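Local coordinates for protein SmhA (PDB 7A27) that probably acts as one component of a three-part alpha-helical pore-forming toxin, here in its soluble form before membrane insertion, at residues L172-I176 / K259-Y264; V202-P206 / Y264-A268; L34-Q38 / I233-Q237; Y57-L61 / V280-A284; A175-I180 / E252-Y257. One frame throughout, in Å; residues are numbered along the deposited sequence.

From the N terminus, helix 14-37 ends at contact 3, which closes a long loop onto strand 230-237, and helix 48-96 enters contact 4, which closes one onto helix 272-299. These two cross. Contacts 1, 5 and 2 nest inside the loop of contact 4 and cross contact 3. Contacts 1 and 5 are neighbouring parts of one antiparallel interface between helices 160-188 and 247-268, and contact 2 crosses both, bringing strand 198-206 against helix 247-268. Tyr264 belongs to contacts 1 and 2. The paired strands join contacts 2 and 3, and Gln283 of contact 4 bonds Gln38 and Ser234 of contact 3, tying helix 272-299 to the end of helix 14-37 and to the sheet.

Contact 1: residues L172-I176 / K259-Y264; sequences LNEAI and KLAVAY
Leu172 is the main bump of this interface, and the hollow it enters lies on the opposing helix between Lys259, Leu260 and Ala263, with Asn256 one turn earlier as the fourth corner. Leu172 CD1 reaches the floor, 3.9 Å from the carbonyl carbon of Lys259, and stands 4.2 Å from Ala263 CB. The small methyl of Ala263 suits this corner because it leaves room for the branched leucine end. Leu172 CD2 leans on the other wall, 4.0 Å from Lys259 CB. Lysine can serve there because only the root of its side chain is needed: the chain then bends repeatedly and carries its ammonium group away from the interface.

Leu260 answers as the bump from the other side. It swings CG to the far side from its backbone N (chi1 -177°), and its two methyls point between Asn173 and Ile176. Leu260 CD2 meets Ile176 CD1 at 3.7 Å, the two side chains crossing nearly at right angles, while Leu260 CD1 lies 3.9 Å from Asn173 OD1. Asn173 also brings ND2 to 3.7 Å from Tyr264 OH, too long to count as a hydrogen bond, with amide and ring planes 46° apart. On its further side Asn173 rests on Ala282 of helix 272-299, so this flank is closed by a third helix.

The helix segments run antiparallel at 159°, with their axes 11.1 Å apart. Leu172 surrounded by Asn256, Lys259, Leu260 and Ala263 has the i, i+3, i+4, i+7 spacing of knobs-into-holes packing, as found in antiparallel coiled-coil helix pairs.

Contact 2: residues V202-P206 / Y264-A268; sequences VAAVP and YRALA
Apolar contacts dominate between Ala203 and Val205 of the strand and Tyr264 and Ala268 of the helix. Ala203 CB lies 3.9 Å from Tyr264 CD2, approaching the ring obliquely; alanine's single methyl lets the strand come close to so broad a group. Val205 divides its branches. Val205 CG1, trans to its own nitrogen (chi1 -175°), comes within 4.0 Å of Ala268 CB, while Val205 CG2 comes obliquely to Tyr264 CD1 at 4.4 Å. Pro206 adds its ring, with CD 4.2 Å from Ala268 CB. Tyr264 and Ala268 are one helical turn apart, so a large group and a small one follow each other along the helix face that the strand passes.

Polar atoms also touch, without a hydrogen bond. The carbonyl oxygen of Ala204 stands 3.9 Å from Tyr264 CB, and that of Pro206 is 4.1 Å from Ala268 CB. On the exposed side the bent Arg265 chain brings NH2 to 4.3 Å from Pro206 CG, a long and oblique approach.

Strand and helix run almost parallel, 13° apart, with axes separated by 7.6 Å, a short distance to which the small Ala203 and Ala268 probably contribute. Strand 198-206 is paired through its backbone with strand 230-237, whose Ile233 also touches Tyr264. Beyond the tyrosine stand Ser275 and Ser279 of helix 272-299 and Ile169 of helix 160-188, which leaves the ring wedged between the sheet and two further helices.

Contact 3: residues L34-Q38 / I233-Q237; sequences LLLSQ and ISGIQ
Leu34, in the last turn of helix 14-37, leans on the strand through Ser234, Gly235 and Ile236. Leu34 CB already meets Ile236 CD1 at 4.0 Å. CG, anti to the backbone N (chi1 -177°), then sends the two methyls to different places: Leu34 CD2 lies 4.0 Å from Ile236 CG1, while Leu34 CD1 reaches the strand backbone, 3.8 Å from Ser234 O and 3.9 Å from Gly235 N. The leucine methyl thus rests on the Ser234-Gly235 peptide.

The strand pairs antiparallel with strand 198-206, an arrangement that probably corresponds to the beta-tongue of ClyA-type toxins, and the helix end abuts it. Ile236 also lies near the calcium-binding residue Asn359, about 8 Å between side chains, although no calcium is bound to this chain.

One turn on, Gln38 is the first residue to leave helical geometry. Its chain bends at chi2 (55°) and turns the amide back to the strand, where Gln38 OE1 accepts Ser234 N at 2.9 Å. The bond is nearly straight, 171° at the hydrogen, and lies in the carbonyl plane. The same oxygen also accepts Gln283 NE2, and Gln38 NE2 donates to Met232 O. Glutamine suits this buried place because its two ends match a strand N-H and a carbonyl together, which fixes the rotation of the amide. Ser234 CB packs 3.5 Å from Gln38 OE1.

Contact 4: residues Y57-L61 / V280-A284; sequences YQNQL and VQAQA
Leu61, Val280 and Ala284 form the apolar centre, with the ring of Tyr57 as its lid. Leu61 CD1 sits 3.6 Å from Ala284 CB and 4.1 Å from Val280 CG1, and it also lies over one face of the Tyr57 ring, 3.7 Å above the plane and displaced toward the rim. Val280 CG1 approaches Tyr57 CD2 at 3.8 Å, the two side chains sliding past each other in opposite directions. Ala284, with a single methyl, lets both the Tyr57 hydroxyl end and Leu61 come in against it.

The two helix segments run nearly parallel, crossing at 23° with axes 11.0 Å apart, inside the long helical bundle that forms most of this elongated molecule. Helix 104-155 borders the pair, and Phe147 stacks on Tyr57.

Further out, polarity appears. With its ring pointing away from the backbone N (chi1 -177°), Tyr57 spans the gap, and its OH donates to Gln281 OE1 at 2.8 Å. The hydroxyl lies in the carbonyl plane, and ring and amide planes differ by only 20°. A glutamine lets this buried hydroxyl find an uncharged acceptor. On the other flank Gln58 NE2 lies 4.1 Å from Val280 CG2, while Gln58 OE1 accepts Leu41 N.

Contact 5: residues A175-I180 / E252-Y257; sequences AIAKNI and ELKANY
Asn179 lays its amide over the start of the opposing segment, its CG 3.7 Å from Glu252 CB, and bonds to Glu252 and Asn256, one turn apart on that face. The helices, with axes 9.5 Å apart, form an antiparallel pair packed knobs-into-holes, the two strands being inserted between them in the sequence. Asn179 is compact and can donate and accept at once, which suits a buried position facing polar partners. Asn179 OD1 accepts Asn256 ND2 at 3.0 Å; the two amides are nearly coplanar, although the bond is bent, 137° at the hydrogen, and the donor lies somewhat off the carbonyl plane. Asn179 ND2 donates to Glu252 OE2 at 2.9 Å, reaching the carboxylate on its anti side and 30° out of its plane. The bonds to Asn256 and Glu252 fix which way the Asn179 amide faces. Glu252 OE1 is taken by Gln248 NE2, so the carboxylate has a second amide partner.

Beside this polar strip Ile176 is the apolar knob. Leu253, Asn256 and Tyr257, with Leu260 as the fourth corner, give the i, i+3, i+4, i+7 surround of its hole. Ile176 CG2, trans to the backbone N, lies 3.8 Å from Leu253 CD1, while Ile176 CG1, beside that N (chi1 -72°), is 3.8 Å from Asn256 CB, and Ile176 CD1 3.9 Å from Tyr257 CE1; beta-branching lets one isoleucine address all three. Ile180 CD1 comes near Tyr257 OH, but that hydroxyl is bound to the carbonyl oxygen of Ile236 on the strand. Next to the amide pair, Ala175 CB rests 3.7 Å from Asn256 ND2.

Contact 1: residues L172-I176 / K259-Y264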
# COMPACT_ATOMS: atom_id res chain seq x y z
N LEU A 172 -6.77 11.09 -19.94
CA LEU A 172 -7.39 9.75 -19.78
C LEU A 172 -6.65 8.93 -18.71
O LEU A 172 -7.34 8.32 -17.88
CB LEU A 172 -7.42 9.03 -21.13
CG LEU A 172 -8.50 9.56 -22.08
CD1 LEU A 172 -8.28 9.10 -23.52
CD2 LEU A 172 -9.88 9.13 -21.58
N ASN A 173 -5.31 8.91 -18.71
CA ASN A 173 -4.51 8.19 -17.68
C ASN A 173 -4.88 8.74 -16.29
O ASN A 173 -4.99 7.93 -15.36
CB ASN A 173 -3.00 8.28 -17.95
CG ASN A 173 -2.52 7.48 -19.14
OD1 ASN A 173 -2.92 6.34 -19.37
ND2 ASN A 173 -1.60 8.07 -19.89
N GLU A 174 -5.06 10.05 -16.17
CA GLU A 174 -5.43 10.72 -14.89
C GLU A 174 -6.82 10.25 -14.46
O GLU A 174 -7.00 10.02 -13.25
CB GLU A 174 -5.32 12.24 -15.01
CG GLU A 174 -4.16 12.84 -14.22
CD GLU A 174 -4.19 14.36 -14.03
OE1 GLU A 174 -4.63 15.09 -14.99
OE2 GLU A 174 -3.78 14.84 -12.92
N ALA A 175 -7.76 10.07 -15.40
CA ALA A 175 -9.16 9.64 -15.13
C ALA A 175 -9.17 8.18 -14.68
O ALA A 175 -9.89 7.85 -13.72
CB ALA A 175 -10.00 9.80 -16.36
N ILE A 176 -8.44 7.33 -15.40
CA ILE A 176 -8.34 5.85 -15.17
C ILE A 176 -7.80 5.59 -13.76
O ILE A 176 -8.27 4.63 -13.11
CB ILE A 176 -7.43 5.25 -16.25
CG1 ILE A 176 -8.11 5.24 -17.62
CG2 ILE A 176 -6.96 3.86 -15.84
CD1 ILE A 176 -7.16 4.91 -18.76
N LYS A 259 -11.51 4.63 -24.99
CA LYS A 259 -11.02 5.94 -25.49
C LYS A 259 -9.48 5.97 -25.49
O LYS A 259 -8.91 6.58 -26.42
CB LYS A 259 -11.56 7.11 -24.66
CG LYS A 259 -13.07 7.31 -24.76
CD LYS A 259 -13.55 8.77 -24.72
CE LYS A 259 -13.85 9.31 -23.34
NZ LYS A 259 -15.10 8.73 -22.80
N LEU A 260 -8.85 5.35 -24.50
CA LEU A 260 -7.37 5.31 -24.38
C LEU A 260 -6.80 4.59 -25.60
O LEU A 260 -5.80 5.09 -26.18
CB LEU A 260 -6.96 4.61 -23.08
CG LEU A 260 -5.45 4.58 -22.83
CD1 LEU A 260 -4.93 6.00 -22.74
CD2 LEU A 260 -5.07 3.79 -21.58
N ALA A 261 -7.41 3.47 -25.99
CA ALA A 261 -6.98 2.64 -27.14
C ALA A 261 -6.95 3.51 -28.40
O ALA A 261 -5.91 3.54 -29.07
CB ALA A 261 -7.91 1.46 -27.30
N VAL A 262 -8.05 4.21 -28.65
CA VAL A 262 -8.27 5.12 -29.82
C VAL A 262 -7.20 6.22 -29.83
O VAL A 262 -6.62 6.47 -30.91
CB VAL A 262 -9.70 5.71 -29.79
CG1 VAL A 262 -9.89 6.87 -30.75
CG2 VAL A 262 -10.76 4.64 -30.03
N ALA A 263 -6.94 6.82 -28.67
CA ALA A 263 -6.03 7.98 -28.51
C ALA A 263 -4.58 7.59 -28.81
O ALA A 263 -3.88 8.45 -29.39
CB ALA A 263 -6.17 8.58 -27.13
N TYR A 264 -4.13 6.38 -28.42
CA TYR A 264 -2.75 5.90 -28.69
C TYR A 264 -2.62 5.63 -30.20
O TYR A 264 -1.60 6.00 -30.80
CB TYR A 264 -2.34 4.70 -27.84
CG TYR A 264 -1.91 4.97 -26.42
CD1 TYR A 264 -0.74 5.66 -26.14
CD2 TYR A 264 -2.62 4.47 -25.34
CE1 TYR A 264 -0.31 5.88 -24.84
CE2 TYR A 264 -2.21 4.70 -24.03
CZ TYR A 264 -1.05 5.40 -23.77
OH TYR A 264 -0.69 5.62 -22.46

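Contact 2: residues V202-P206 / Y264-A268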
# COMPACT_ATOMS: atom_id res chain seq x y z
N VAL A 202 -5.21 -3.40 -22.70
CA VAL A 202 -6.28 -2.36 -22.80
C VAL A 202 -6.08 -1.48 -24.03
O VAL A 202 -7.07 -0.89 -24.52
CB VAL A 202 -6.31 -1.52 -21.52
CG1 VAL A 202 -6.66 -2.37 -20.31
CG2 VAL A 202 -4.99 -0.79 -21.29
N ALA A 203 -4.84 -1.39 -24.51
CA ALA A 203 -4.43 -0.54 -25.65
C ALA A 203 -3.20 -1.13 -26.33
O ALA A 203 -2.63 -2.10 -25.82
CB ALA A 203 -4.15 0.86 -25.15
N ALA A 204 -2.80 -0.53 -27.44
CA ALA A 204 -1.66 -0.99 -28.26
C ALA A 204 -1.10 0.19 -29.06
O ALA A 204 -1.87 1.12 -29.35
CB ALA A 204 -2.14 -2.08 -29.16
N VAL A 205 0.19 0.12 -29.38
CA VAL A 205 0.93 1.17 -30.13
C VAL A 205 1.56 0.53 -31.36
O VAL A 205 2.59 -0.13 -31.24
CB VAL A 205 2.01 1.83 -29.26
CG1 VAL A 205 2.71 2.99 -29.98
CG2 VAL A 205 1.44 2.31 -27.93
N PRO A 206 0.96 0.66 -32.57
CA PRO A 206 1.63 0.23 -33.80
C PRO A 206 3.00 0.91 -33.95
O PRO A 206 3.07 2.09 -33.68
CB PRO A 206 0.68 0.71 -34.91
CG PRO A 206 -0.68 0.81 -34.23
CD PRO A 206 -0.39 1.17 -32.79
N TYR A 264 -4.13 6.38 -28.42
CA TYR A 264 -2.75 5.90 -28.69
C TYR A 264 -2.62 5.63 -30.20
O TYR A 264 -1.60 6.00 -30.80
CB TYR A 264 -2.34 4.70 -27.84
CG TYR A 264 -1.91 4.97 -26.42
CD1 TYR A 264 -0.74 5.66 -26.14
CD2 TYR A 264 -2.62 4.47 -25.34
CE1 TYR A 264 -0.31 5.88 -24.84
CE2 TYR A 264 -2.21 4.70 -24.03
CZ TYR A 264 -1.05 5.40 -23.77
OH TYR A 264 -0.69 5.62 -22.46
N ARG A 265 -3.65 5.05 -30.83
CA ARG A 265 -3.65 4.76 -32.28
C ARG A 265 -3.41 6.09 -33.03
O ARG A 265 -2.62 6.10 -33.99
CB ARG A 265 -4.96 4.09 -32.73
CG ARG A 265 -5.29 2.80 -32.00
CD ARG A 265 -6.45 2.03 -32.59
NE ARG A 265 -6.03 1.50 -33.88
CZ ARG A 265 -5.21 0.44 -34.06
NH1 ARG A 265 -4.92 0.03 -35.29
NH2 ARG A 265 -4.69 -0.22 -33.03
N ALA A 266 -4.03 7.17 -32.57
CA ALA A 266 -3.92 8.53 -33.15
C ALA A 266 -2.50 9.10 -33.01
O ALA A 266 -1.90 9.46 -34.03
CB ALA A 266 -4.92 9.45 -32.50
N LEU A 267 -1.97 9.18 -31.79
CA LEU A 267 -0.63 9.75 -31.53
C LEU A 267 0.46 8.90 -32.21
O LEU A 267 1.48 9.48 -32.65
CB LEU A 267 -0.41 9.82 -30.01
CG LEU A 267 0.93 10.39 -29.57
CD1 LEU A 267 1.15 11.78 -30.15
CD2 LEU A 267 1.05 10.43 -28.04
N ALA A 268 0.24 7.59 -32.32
CA ALA A 268 1.19 6.61 -32.87
C ALA A 268 1.46 6.84 -34.36
O ALA A 268 2.62 6.61 -34.79
CB ALA A 268 0.67 5.22 -32.63

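Contact 3: residues L34-Q38 / I233-Q237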
# COMPACT_ATOMS: atom_id res chain seq x y z
N LEU A 34 1.80 -4.86 -11.97
CA LEU A 34 1.46 -4.29 -13.30
C LEU A 34 2.76 -3.93 -14.02
O LEU A 34 2.88 -4.27 -15.19
CB LEU A 34 0.55 -3.07 -13.11
CG LEU A 34 0.07 -2.42 -14.40
CD1 LEU A 34 -0.89 -3.32 -15.17
CD2 LEU A 34 -0.59 -1.10 -14.11
N LEU A 35 3.71 -3.29 -13.34
CA LEU A 35 5.03 -2.90 -13.92
C LEU A 35 5.84 -4.12 -14.36
O LEU A 35 6.59 -3.99 -15.39
CB LEU A 35 5.82 -2.12 -12.87
CG LEU A 35 5.44 -0.66 -12.73
CD1 LEU A 35 6.12 -0.09 -11.50
CD2 LEU A 35 5.82 0.12 -13.97
N LEU A 36 5.70 -5.24 -13.65
CA LEU A 36 6.46 -6.50 -13.89
C LEU A 36 5.76 -7.36 -14.95
O LEU A 36 6.45 -8.24 -15.50
CB LEU A 36 6.60 -7.27 -12.57
CG LEU A 36 7.50 -6.60 -11.54
CD1 LEU A 36 7.30 -7.19 -10.16
CD2 LEU A 36 8.96 -6.69 -11.96
N SER A 37 4.46 -7.16 -15.19
CA SER A 37 3.66 -7.93 -16.18
C SER A 37 3.75 -7.26 -17.55
O SER A 37 3.72 -7.96 -18.57
CB SER A 37 2.22 -8.07 -15.74
OG SER A 37 2.15 -8.75 -14.50
N GLN A 38 3.86 -5.94 -17.55
CA GLN A 38 3.94 -5.10 -18.76
C GLN A 38 5.05 -5.64 -19.67
O GLN A 38 6.16 -5.83 -19.18
CB GLN A 38 4.19 -3.64 -18.38
CG GLN A 38 4.40 -2.70 -19.56
CD GLN A 38 3.26 -2.75 -20.54
OE1 GLN A 38 2.10 -2.62 -20.18
NE2 GLN A 38 3.61 -2.96 -21.80
N ILE A 233 -0.12 -2.66 -24.16
CA ILE A 233 -0.27 -1.91 -22.88
C ILE A 233 -1.19 -2.68 -21.93
O ILE A 233 -2.37 -2.93 -22.28
CB ILE A 233 -0.80 -0.50 -23.13
CG1 ILE A 233 0.14 0.28 -24.06
CG2 ILE A 233 -1.05 0.23 -21.82
CD1 ILE A 233 -0.39 1.59 -24.59
N SER A 234 -0.66 -3.05 -20.77
CA SER A 234 -1.37 -3.78 -19.70
C SER A 234 -2.00 -2.73 -18.77
O SER A 234 -1.37 -1.67 -18.54
CB SER A 234 -0.45 -4.73 -18.96
OG SER A 234 0.18 -5.65 -19.86
N GLY A 235 -3.21 -3.00 -18.29
CA GLY A 235 -3.92 -2.11 -17.36
C GLY A 235 -4.63 -2.92 -16.30
O GLY A 235 -5.03 -4.07 -16.61
N ILE A 236 -4.77 -2.34 -15.10
CA ILE A 236 -5.52 -2.96 -13.96
C ILE A 236 -6.97 -3.12 -14.41
O ILE A 236 -7.42 -2.29 -15.23
CB ILE A 236 -5.47 -2.11 -12.68
CG1 ILE A 236 -4.04 -1.83 -12.20
CG2 ILE A 236 -6.30 -2.75 -11.58
CD1 ILE A 236 -3.25 -3.05 -11.83
N GLN A 237 -7.67 -4.14 -13.89
CA GLN A 237 -9.11 -4.38 -14.17
C GLN A 237 -9.76 -4.87 -12.88
O GLN A 237 -9.05 -5.39 -12.01
CB GLN A 237 -9.27 -5.41 -15.27
CG GLN A 237 -10.36 -5.03 -16.26
CD GLN A 237 -9.91 -4.05 -17.32
OE1 GLN A 237 -8.81 -4.13 -17.88
NE2 GLN A 237 -10.88 -3.25 -17.75

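Contact 4: residues Y57-L61 / V280-A284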
# COMPACT_ATOMS: atom_id res chain seq x y z
N TYR A 57 14.66 3.19 -18.20
CA TYR A 57 13.64 3.59 -17.20
C TYR A 57 12.76 2.39 -16.88
O TYR A 57 12.52 2.13 -15.69
CB TYR A 57 12.82 4.78 -17.71
CG TYR A 57 11.79 5.34 -16.75
CD1 TYR A 57 12.14 5.79 -15.48
CD2 TYR A 57 10.48 5.54 -17.16
CE1 TYR A 57 11.20 6.35 -14.63
CE2 TYR A 57 9.54 6.11 -16.33
CZ TYR A 57 9.89 6.52 -15.06
OH TYR A 57 8.95 7.09 -14.26
N GLN A 58 12.30 1.68 -17.90
CA GLN A 58 11.41 0.50 -17.73
C GLN A 58 12.14 -0.54 -16.88
O GLN A 58 11.50 -1.14 -15.98
CB GLN A 58 10.96 -0.04 -19.08
CG GLN A 58 9.79 -1.02 -18.98
CD GLN A 58 9.15 -1.29 -20.32
OE1 GLN A 58 9.80 -1.26 -21.37
NE2 GLN A 58 7.87 -1.61 -20.27
N ASN A 59 13.45 -0.72 -17.12
CA ASN A 59 14.30 -1.68 -16.38
C ASN A 59 14.43 -1.23 -14.92
O ASN A 59 14.19 -2.05 -14.03
CB ASN A 59 15.70 -1.84 -16.99
CG ASN A 59 16.44 -2.98 -16.32
OD1 ASN A 59 17.36 -2.74 -15.55
ND2 ASN A 59 15.98 -4.20 -16.55
N GLN A 60 14.76 0.04 -14.70
CA GLN A 60 14.99 0.60 -13.35
C GLN A 60 13.70 0.50 -12.52
O GLN A 60 13.80 0.28 -11.31
CB GLN A 60 15.65 1.97 -13.49
CG GLN A 60 16.10 2.59 -12.17
CD GLN A 60 17.08 1.77 -11.34
OE1 GLN A 60 16.81 1.44 -10.17
NE2 GLN A 60 18.23 1.47 -11.93
N LEU A 61 12.52 0.58 -13.16
CA LEU A 61 11.20 0.49 -12.48
C LEU A 61 10.91 -0.96 -12.07
O LEU A 61 10.44 -1.17 -10.95
CB LEU A 61 10.08 1.01 -13.38
CG LEU A 61 9.96 2.53 -13.50
CD1 LEU A 61 8.98 2.88 -14.60
CD2 LEU A 61 9.55 3.17 -12.18
N VAL A 280 4.41 3.98 -20.31
CA VAL A 280 5.32 3.53 -19.22
C VAL A 280 5.20 4.48 -18.04
O VAL A 280 5.03 4.00 -16.91
CB VAL A 280 6.79 3.43 -19.68
CG1 VAL A 280 7.74 3.21 -18.52
CG2 VAL A 280 6.97 2.33 -20.70
N GLN A 281 5.30 5.79 -18.32
CA GLN A 281 5.26 6.87 -17.30
C GLN A 281 3.94 6.82 -16.53
O GLN A 281 3.96 7.12 -15.32
CB GLN A 281 5.50 8.22 -17.96
CG GLN A 281 5.25 9.41 -17.05
CD GLN A 281 6.00 9.31 -15.75
OE1 GLN A 281 7.03 8.63 -15.65
NE2 GLN A 281 5.47 10.00 -14.74
N ALA A 282 2.83 6.47 -17.19
CA ALA A 282 1.50 6.38 -16.55
C ALA A 282 1.53 5.30 -15.46
O ALA A 282 0.96 5.51 -14.39
CB ALA A 282 0.45 6.10 -17.60
N GLN A 283 2.18 4.17 -15.76
CA GLN A 283 2.33 3.00 -14.84
C GLN A 283 3.29 3.38 -13.70
O GLN A 283 2.99 3.04 -12.54
CB GLN A 283 2.82 1.78 -15.62
CG GLN A 283 1.82 1.24 -16.64
CD GLN A 283 2.42 0.21 -17.56
OE1 GLN A 283 3.64 0.21 -17.83
NE2 GLN A 283 1.57 -0.69 -18.04
N ALA A 284 4.38 4.09 -14.01
CA ALA A 284 5.37 4.56 -13.01
C ALA A 284 4.67 5.47 -12.01
O ALA A 284 4.86 5.26 -10.81
CB ALA A 284 6.50 5.29 -13.70

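Contact 5: residues A175-I180 / E252-Y257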
# COMPACT_ATOMS: atom_id res chain seq x y z
N ALA A 175 -7.76 10.07 -15.40
CA ALA A 175 -9.16 9.64 -15.13
C ALA A 175 -9.17 8.18 -14.68
O ALA A 175 -9.89 7.85 -13.72
CB ALA A 175 -10.00 9.80 -16.36
N ILE A 176 -8.44 7.33 -15.40
CA ILE A 176 -8.34 5.85 -15.17
C ILE A 176 -7.80 5.59 -13.76
O ILE A 176 -8.27 4.63 -13.11
CB ILE A 176 -7.43 5.25 -16.25
CG1 ILE A 176 -8.11 5.24 -17.62
CG2 ILE A 176 -6.96 3.86 -15.84
CD1 ILE A 176 -7.16 4.91 -18.76
N ALA A 177 -6.84 6.40 -13.31
CA ALA A 177 -6.22 6.28 -11.98
C ALA A 177 -7.29 6.52 -10.92
O ALA A 177 -7.30 5.74 -9.97
CB ALA A 177 -5.07 7.25 -11.85
N LYS A 178 -8.16 7.52 -11.11
CA LYS A 178 -9.26 7.84 -10.17
C LYS A 178 -10.24 6.65 -10.11
O LYS A 178 -10.68 6.31 -8.98
CB LYS A 178 -9.95 9.17 -10.51
CG LYS A 178 -9.07 10.41 -10.38
CD LYS A 178 -9.81 11.71 -9.99
CE LYS A 178 -10.74 12.31 -11.04
NZ LYS A 178 -10.00 12.73 -12.26
N ASN A 179 -10.52 6.02 -11.25
CA ASN A 179 -11.43 4.85 -11.35
C ASN A 179 -10.83 3.68 -10.57
O ASN A 179 -11.54 3.10 -9.75
CB ASN A 179 -11.68 4.44 -12.80
CG ASN A 179 -12.52 5.43 -13.59
OD1 ASN A 179 -12.42 5.47 -14.82
ND2 ASN A 179 -13.36 6.20 -12.92
N ILE A 180 -9.57 3.33 -10.83
CA ILE A 180 -8.89 2.18 -10.15
C ILE A 180 -8.98 2.40 -8.64
O ILE A 180 -9.44 1.48 -7.94
CB ILE A 180 -7.44 2.00 -10.60
CG1 ILE A 180 -7.38 1.64 -12.09
CG2 ILE A 180 -6.75 0.95 -9.76
CD1 ILE A 180 -5.99 1.69 -12.68
N GLU A 252 -17.02 3.43 -15.92
CA GLU A 252 -16.11 4.53 -16.35
C GLU A 252 -14.79 3.93 -16.84
O GLU A 252 -14.28 4.35 -17.89
CB GLU A 252 -15.83 5.56 -15.24
CG GLU A 252 -16.90 6.63 -15.09
CD GLU A 252 -16.80 7.58 -13.89
OE1 GLU A 252 -17.87 8.03 -13.46
OE2 GLU A 252 -15.69 7.90 -13.40
N LEU A 253 -14.26 2.96 -16.10
CA LEU A 253 -12.97 2.31 -16.44
C LEU A 253 -13.08 1.65 -17.83
O LEU A 253 -12.15 1.83 -18.62
CB LEU A 253 -12.59 1.29 -15.36
CG LEU A 253 -11.21 0.66 -15.49
CD1 LEU A 253 -10.13 1.72 -15.60
CD2 LEU A 253 -10.91 -0.26 -14.32
N LYS A 254 -14.18 0.94 -18.11
CA LYS A 254 -14.39 0.26 -19.41
C LYS A 254 -14.38 1.32 -20.53
O LYS A 254 -13.59 1.18 -21.49
CB LYS A 254 -15.69 -0.55 -19.41
CG LYS A 254 -15.91 -1.40 -20.65
CD LYS A 254 -17.29 -2.04 -20.73
CE LYS A 254 -17.51 -2.77 -22.04
NZ LYS A 254 -18.94 -3.00 -22.31
N ALA A 255 -15.21 2.35 -20.37
CA ALA A 255 -15.38 3.49 -21.29
C ALA A 255 -14.03 4.20 -21.51
O ALA A 255 -13.68 4.46 -22.69
CB ALA A 255 -16.42 4.43 -20.74
N ASN A 256 -13.31 4.51 -20.44
CA ASN A 256 -12.00 5.22 -20.52
C ASN A 256 -10.96 4.36 -21.25
O ASN A 256 -10.22 4.92 -22.07
CB ASN A 256 -11.54 5.69 -19.14
CG ASN A 256 -12.31 6.92 -18.68
OD1 ASN A 256 -12.83 7.68 -19.50
ND2 ASN A 256 -12.37 7.12 -17.37
N TYR A 257 -10.89 3.05 -20.99
CA TYR A 257 -9.92 2.16 -21.70
C TYR A 257 -10.25 2.19 -23.20
O TYR A 257 -9.32 2.32 -24.01
CB TYR A 257 -9.85 0.75 -21.10
CG TYR A 257 -9.00 0.61 -19.86
CD1 TYR A 257 -7.72 1.13 -19.79
CD2 TYR A 257 -9.44 -0.13 -18.77
CE1 TYR A 257 -6.93 0.98 -18.66
CE2 TYR A 257 -8.65 -0.30 -17.63
CZ TYR A 257 -7.39 0.26 -17.57
OH TYR A 257 -6.61 0.08 -16.45